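PDB 4Q38: acyltransferase, which probably transfers long-chain acyl groups from acyl-CoA to the amino sugar of teicoplanin-type glycopeptide antibiotics, using a GNAT-like C-terminal domain. Local coordinates for residues Asp17-Thr20 with Val21-Ala24; Trp87-Leu90 with Glu91-His95. All coordinates share one frame; numbering follows the deposited sequence.

Contact 1: Asp17-Thr20 with Val21-Ala24; sequences DPET and VRIA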
ATOM      1  N   ASP A  17       9.439  25.151 -13.985  1.00 54.65           N
ATOM      2  CA  ASP A  17       8.615  25.733 -12.939  1.00 54.25           C
ATOM      3  C   ASP A  17       7.365  24.868 -12.704  1.00 51.75           C
ATOM      4  O   ASP A  17       6.872  24.235 -13.642  1.00 51.94           O
ATOM      5  CB  ASP A  17       8.295  27.206 -13.250  1.00 55.99           C
ATOM      6  CG  ASP A  17       6.832  27.446 -13.537  1.00 57.92           C
ATOM      7  OD1 ASP A  17       6.394  27.155 -14.661  1.00 58.39           O
ATOM      8  OD2 ASP A  17       6.122  27.936 -12.633  1.00 62.85           O
ATOM      9  N   PRO A  18       6.861  24.831 -11.448  1.00 49.22           N
ATOM     10  CA  PRO A  18       5.778  23.911 -11.066  1.00 46.95           C
ATOM     11  C   PRO A  18       4.525  24.035 -11.931  1.00 44.83           C
ATOM     12  O   PRO A  18       3.893  23.025 -12.234  1.00 42.98           O
ATOM     13  CB  PRO A  18       5.455  24.303  -9.619  1.00 46.33           C
ATOM     14  CG  PRO A  18       6.635  25.063  -9.137  1.00 48.06           C
ATOM     15  CD  PRO A  18       7.265  25.707 -10.331  1.00 48.00           C
ATOM     16  N   GLU A  19       4.172  25.263 -12.312  1.00 43.41           N
ATOM     17  CA  GLU A  19       3.040  25.501 -13.209  1.00 43.65           C
ATOM     18  C   GLU A  19       3.228  24.873 -14.590  1.00 41.80           C
ATOM     19  O   GLU A  19       2.278  24.331 -15.149  1.00 41.18           O
ATOM     20  CB  GLU A  19       2.726  27.000 -13.339  1.00 46.60           C
ATOM     21  CG  GLU A  19       1.737  27.513 -12.302  1.00 50.26           C
ATOM     22  CD  GLU A  19       0.402  26.782 -12.349  1.00 53.28           C
ATOM     23  OE1 GLU A  19      -0.358  26.958 -13.330  1.00 55.15           O
ATOM     24  OE2 GLU A  19       0.110  26.027 -11.397  1.00 54.61           O
ATOM     25  N   THR A  20       4.446  24.950 -15.122  1.00 41.49           N
ATOM     26  CA  THR A  20       4.780  24.359 -16.419  1.00 41.78           C
ATOM     27  C   THR A  20       4.710  22.830 -16.345  1.00 39.59           C
ATOM     28  O   THR A  20       4.156  22.184 -17.237  1.00 37.41           O
ATOM     29  CB  THR A  20       6.164  24.836 -16.917  1.00 43.82           C
ATOM     30  OG1 THR A  20       6.166  26.268 -16.990  1.00 45.09           O
ATOM     31  CG2 THR A  20       6.486  24.282 -18.302  1.00 44.45           C
ATOM     32  N   VAL A  21       5.257  22.271 -15.267  1.00 37.75           N
ATOM     33  CA  VAL A  21       5.157  20.837 -14.987  1.00 35.41           C
ATOM     34  C   VAL A  21       3.688  20.428 -14.908  1.00 34.95           C
ATOM     35  O   VAL A  21       3.259  19.504 -15.610  1.00 34.78           O
ATOM     36  CB  VAL A  21       5.920  20.459 -13.692  1.00 34.86           C
ATOM     37  CG1 VAL A  21       5.681  19.006 -13.311  1.00 34.01           C
ATOM     38  CG2 VAL A  21       7.409  20.720 -13.855  1.00 34.26           C
ATOM     39  N   ARG A  22       2.912  21.141 -14.090  1.00 35.65           N
ATOM     40  CA  ARG A  22       1.492  20.831 -13.895  1.00 36.01           C
ATOM     41  C   ARG A  22       0.734  20.783 -15.223  1.00 37.24           C
ATOM     42  O   ARG A  22      -0.020  19.841 -15.484  1.00 34.60           O
ATOM     43  CB  ARG A  22       0.832  21.855 -12.965  1.00 37.54           C
ATOM     44  CG  ARG A  22      -0.555  21.439 -12.496  1.00 39.33           C
ATOM     45  CD  ARG A  22      -1.242  22.538 -11.688  1.00 41.24           C
ATOM     46  NE  ARG A  22      -1.505  23.740 -12.484  1.00 42.34           N
ATOM     47  CZ  ARG A  22      -2.498  23.867 -13.362  1.00 41.64           C
ATOM     48  NH1 ARG A  22      -3.340  22.863 -13.588  1.00 40.46           N
ATOM     49  NH2 ARG A  22      -2.643  25.008 -14.025  1.00 43.54           N
ATOM     50  N   ILE A  23       0.956  21.805 -16.052  1.00 36.32           N
ATOM     51  CA  ILE A  23       0.259  21.949 -17.333  1.00 36.91           C
ATOM     52  C   ILE A  23       0.719  20.884 -18.336  1.00 33.84           C
ATOM     53  O   ILE A  23      -0.108  20.245 -18.986  1.00 35.66           O
ATOM     54  CB  ILE A  23       0.395  23.395 -17.883  1.00 36.50           C
ATOM     55  CG1 ILE A  23      -0.406  24.367 -17.000  1.00 38.53           C
ATOM     56  CG2 ILE A  23      -0.082  23.482 -19.327  1.00 37.14           C
ATOM     57  CD1 ILE A  23      -0.004  25.827 -17.124  1.00 41.09           C
ATOM     58  N   ALA A  24       2.029  20.677 -18.427  1.00 34.42           N
ATOM     59  CA  ALA A  24       2.601  19.643 -19.307  1.00 34.22           C
ATOM     60  C   ALA A  24       2.050  18.256 -19.007  1.00 33.91           C
ATOM     61  O   ALA A  24       1.712  17.508 -19.926  1.00 33.22           O
ATOM     62  CB  ALA A  24       4.121  19.632 -19.203  1.00 33.99           C
TER
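Glu-19 and Arg-22, one helical turn apart at the start of helix 18-25, lie side by side and join in a two-pronged salt bridge. Arg-22 offers its NE edge: Arg-22 NE reaches Glu-19 OE2 at 3.0 Å and Arg-22 NH2 reaches Glu-19 OE1 at 3.1 Å. Both oxygens are met on their syn sides, although carboxylate and guanidinium planes are turned 30° apart. A bend in each chain, at chi2 of Glu-19 (-58°) and chi3 of Arg-22 (64°), brings the charged ends level. Arg-22 NH1 donates elsewhere, to Leu-27 O. The tightly packed part is Val-21, buried against Trp-88 of helix 84-98, with its CG2 3.6 Å from Asp-17 O. Thr-20, Ile-23 and Ala-24 make the solvent side, though Thr-20 is held there through its hydroxyl. Asp-17 is the N-cap: its OD1 accepts from Thr-20 N at 3.0 Å, from above the carboxylate plane, and from Thr-20 OG1 at 2.5 Å, while OD2 takes a weak bond from Glu-19 N. The capping carboxylate satisfies amides of the first turn and would probably offset the positive end of the helix dipole, and the paired charges tie that turn to the next.

Contact 2: Trp87-Leu90 with Glu91-His95; sequences WWLL and ERTHH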
ATOM      1  N   TRP A  87      10.451  13.937 -15.371  1.00 33.15           N
ATOM      2  CA  TRP A  87      11.701  13.758 -14.637  1.00 33.26           C
ATOM      3  C   TRP A  87      11.810  14.695 -13.465  1.00 33.67           C
ATOM      4  O   TRP A  87      12.229  14.282 -12.377  1.00 33.29           O
ATOM      5  CB  TRP A  87      12.927  13.886 -15.544  1.00 33.64           C
ATOM      6  CG  TRP A  87      14.121  13.180 -14.949  1.00 32.35           C
ATOM      7  CD1 TRP A  87      15.110  13.725 -14.136  1.00 32.84           C
ATOM      8  CD2 TRP A  87      14.460  11.754 -15.058  1.00 33.65           C
ATOM      9  NE1 TRP A  87      16.022  12.768 -13.760  1.00 33.95           N
ATOM     10  CE2 TRP A  87      15.689  11.562 -14.274  1.00 34.12           C
ATOM     11  CE3 TRP A  87      13.894  10.655 -15.708  1.00 34.07           C
ATOM     12  CZ2 TRP A  87      16.313  10.321 -14.170  1.00 34.56           C
ATOM     13  CZ3 TRP A  87      14.536   9.407 -15.597  1.00 34.11           C
ATOM     14  CH2 TRP A  87      15.715   9.248 -14.844  1.00 34.40           C
ATOM     15  N   TRP A  88      11.430  15.955 -13.675  1.00 33.58           N
ATOM     16  CA  TRP A  88      11.393  16.963 -12.610  1.00 34.75           C
ATOM     17  C   TRP A  88      10.608  16.447 -11.429  1.00 34.41           C
ATOM     18  O   TRP A  88      11.055  16.530 -10.278  1.00 32.42           O
ATOM     19  CB  TRP A  88      10.754  18.241 -13.144  1.00 35.57           C
ATOM     20  CG  TRP A  88      10.702  19.413 -12.183  1.00 36.70           C
ATOM     21  CD1 TRP A  88      11.622  20.457 -12.073  1.00 37.62           C
ATOM     22  CD2 TRP A  88       9.649  19.729 -11.200  1.00 36.90           C
ATOM     23  NE1 TRP A  88      11.232  21.353 -11.114  1.00 37.56           N
ATOM     24  CE2 TRP A  88      10.060  20.981 -10.549  1.00 36.80           C
ATOM     25  CE3 TRP A  88       8.454  19.119 -10.803  1.00 36.16           C
ATOM     26  CZ2 TRP A  88       9.299  21.577  -9.548  1.00 37.19           C
ATOM     27  CZ3 TRP A  88       7.697  19.728  -9.790  1.00 36.49           C
ATOM     28  CH2 TRP A  88       8.108  20.930  -9.180  1.00 37.36           C
ATOM     29  N   LEU A  89       9.439  15.886 -11.722  1.00 32.54           N
ATOM     30  CA  LEU A  89       8.523  15.367 -10.702  1.00 31.55           C
ATOM     31  C   LEU A  89       9.031  14.086 -10.032  1.00 30.94           C
ATOM     32  O   LEU A  89       8.863  13.905  -8.828  1.00 31.05           O
ATOM     33  CB  LEU A  89       7.153  15.126 -11.324  1.00 30.29           C
ATOM     34  CG  LEU A  89       6.015  14.822 -10.357  1.00 30.58           C
ATOM     35  CD1 LEU A  89       5.750  16.021  -9.459  1.00 30.83           C
ATOM     36  CD2 LEU A  89       4.775  14.437 -11.137  1.00 29.88           C
ATOM     37  N   LEU A  90       9.645  13.210 -10.818  1.00 30.24           N
ATOM     38  CA  LEU A  90      10.235  11.977 -10.309  1.00 31.14           C
ATOM     39  C   LEU A  90      11.331  12.234  -9.270  1.00 32.07           C
ATOM     40  O   LEU A  90      11.372  11.572  -8.237  1.00 30.48           O
ATOM     41  CB  LEU A  90      10.791  11.140 -11.464  1.00 30.54           C
ATOM     42  CG  LEU A  90      11.648   9.917 -11.136  1.00 31.62           C
ATOM     43  CD1 LEU A  90      10.827   8.827 -10.456  1.00 29.38           C
ATOM     44  CD2 LEU A  90      12.306   9.399 -12.411  1.00 33.14           C
ATOM     45  N   GLU A  91      12.213  13.189  -9.557  1.00 31.52           N
ATOM     46  CA  GLU A  91      13.295  13.558  -8.645  1.00 33.37           C
ATOM     47  C   GLU A  91      12.772  14.082  -7.316  1.00 31.06           C
ATOM     48  O   GLU A  91      13.228  13.661  -6.253  1.00 31.56           O
ATOM     49  CB  GLU A  91      14.170  14.653  -9.265  1.00 36.03           C
ATOM     50  CG  GLU A  91      15.017  14.208 -10.436  1.00 39.76           C
ATOM     51  CD  GLU A  91      15.944  15.309 -10.905  1.00 42.46           C
ATOM     52  OE1 GLU A  91      15.453  16.406 -11.256  1.00 41.29           O
ATOM     53  OE2 GLU A  91      17.164  15.066 -10.924  1.00 45.65           O
ATOM     54  N   ARG A  92      11.832  15.018  -7.395  1.00 30.86           N
ATOM     55  CA  ARG A  92      11.288  15.693  -6.217  1.00 31.97           C
ATOM     56  C   ARG A  92      10.348  14.806  -5.395  1.00 30.70           C
ATOM     57  O   ARG A  92      10.324  14.907  -4.176  1.00 29.19           O
ATOM     58  CB  ARG A  92      10.604  17.004  -6.609  1.00 32.36           C
ATOM     59  CG  ARG A  92      11.619  18.104  -6.879  1.00 34.34           C
ATOM     60  CD  ARG A  92      11.205  19.050  -7.987  1.00 35.64           C
ATOM     61  NE  ARG A  92      12.347  19.882  -8.390  1.00 35.91           N
ATOM     62  CZ  ARG A  92      13.265  19.530  -9.291  1.00 36.16           C
ATOM     63  NH1 ARG A  92      13.180  18.368  -9.925  1.00 33.13           N
ATOM     64  NH2 ARG A  92      14.275  20.354  -9.570  1.00 36.61           N
ATOM     65  N   THR A  93       9.596  13.944  -6.070  1.00 29.55           N
ATOM     66  CA  THR A  93       8.704  12.996  -5.391  1.00 29.66           C
ATOM     67  C   THR A  93       9.544  11.987  -4.614  1.00 28.97           C
ATOM     68  O   THR A  93       9.246  11.665  -3.455  1.00 28.61           O
ATOM     69  CB  THR A  93       7.771  12.291  -6.396  1.00 28.85           C
ATOM     70  OG1 THR A  93       6.950  13.270  -7.030  1.00 30.82           O
ATOM     71  CG2 THR A  93       6.857  11.272  -5.701  1.00 27.76           C
ATOM     72  N   HIS A  94      10.603  11.500  -5.253  1.00 30.63           N
ATOM     73  CA  HIS A  94      11.581  10.668  -4.568  1.00 30.38           C
ATOM     74  C   HIS A  94      12.096  11.368  -3.334  1.00 30.31           C
ATOM     75  O   HIS A  94      12.134  10.784  -2.248  1.00 28.39           O
ATOM     76  CB  HIS A  94      12.727  10.307  -5.494  1.00 29.97           C
ATOM     77  CG  HIS A  94      13.953   9.807  -4.769  1.00 30.44           C
ATOM     78  ND1 HIS A  94      14.066   8.542  -4.322  1.00 28.59           N
ATOM     79  CD2 HIS A  94      15.132  10.461  -4.406  1.00 30.81           C
ATOM     80  CE1 HIS A  94      15.256   8.391  -3.705  1.00 29.30           C
ATOM     81  NE2 HIS A  94      15.909   9.563  -3.762  1.00 30.48           N
ATOM     82  N   HIS A  95      12.498  12.626  -3.498  1.00 30.73           N
ATOM     83  CA  HIS A  95      13.023  13.435  -2.393  1.00 31.59           C
ATOM     84  C   HIS A  95      12.004  13.625  -1.288  1.00 30.22           C
ATOM     85  O   HIS A  95      12.336  13.489  -0.114  1.00 28.88           O
ATOM     86  CB  HIS A  95      13.528  14.777  -2.923  1.00 32.86           C
ATOM     87  CG  HIS A  95      14.387  15.551  -1.946  1.00 35.62           C
ATOM     88  ND1 HIS A  95      14.749  16.837  -2.164  1.00 36.41           N
ATOM     89  CD2 HIS A  95      14.955  15.183  -0.720  1.00 36.03           C
ATOM     90  CE1 HIS A  95      15.508  17.268  -1.130  1.00 37.07           C
ATOM     91  NE2 HIS A  95      15.626  16.260  -0.248  1.00 37.06           N
TER
HETATM   92  O   HOH W   1      18.498  12.449 -12.024  1.00 51.53           O
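Glu-91, first of Glu-91 to His-95, lies beside the indole of Trp-87, its CD 3.7 Å from Trp-87 CD1, with the carboxylate and ring planes 49° apart. Water 1 spans the pair, accepting from Trp-87 NE1 at the ring edge at 3.0 Å and donating to Glu-91 OE2. Next comes Arg-92, laid across one face of Trp-88. Its guanidinium is stacked flat on the indole, planes 6° apart, with Arg-92 CZ 3.5 Å from the centroid of the Trp-88 five-membered ring in a cation-pi contact; CD sits over the six-membered ring as a CH-pi partner. A bend at chi2 (145°) helps fold the chain back over the ring. Arg-92 NH1 donates to Trp-88 O at 2.8 Å and to Glu-91 OE1 at 3.3 Å, the latter a salt bridge on the anti side of the carboxylate. Thr-93 follows, its OG1 giving Leu-89 O a 2.7 Å bond from above the carbonyl plane; the backbone N of Thr-93 comes to the same oxygen from the opposite face. His-94 donates its backbone N to Leu-90 O, while its ring turns away to Thr-133 of helix 125-143. Stacking and hydrogen bonding together fix the rotation of the guanidinium, and its positive charge is probably stabilised by both the indole face and the carboxylate of Glu-91.

Overall arrangement
Contact 1 lies on helix 18-25 near the N-terminus, and contact 2 follows later in the chain on helix 84-98, in the N-acyltransferase N-terminal domain. Their centres are about 13 Å apart, and the two helices touch: Val-21 CG2 lies 3.6 Å from Trp-88 CE3, and Pro-18 and Val-21 lie over the face of the Trp-88 indole opposite to that covered by Arg-92. Helix 32-41 borders both contacts, with Leu-35 touching Pro-18 and Arg-22 as well as Leu-89. Val-21, Ala-24 and Leu-25 pack on Trp-88, Ala-85 and Leu-89, so the first helix covers part of the second. Both contacts lie away from the CoA and sugar pockets and belong to the helical framework of the enzyme.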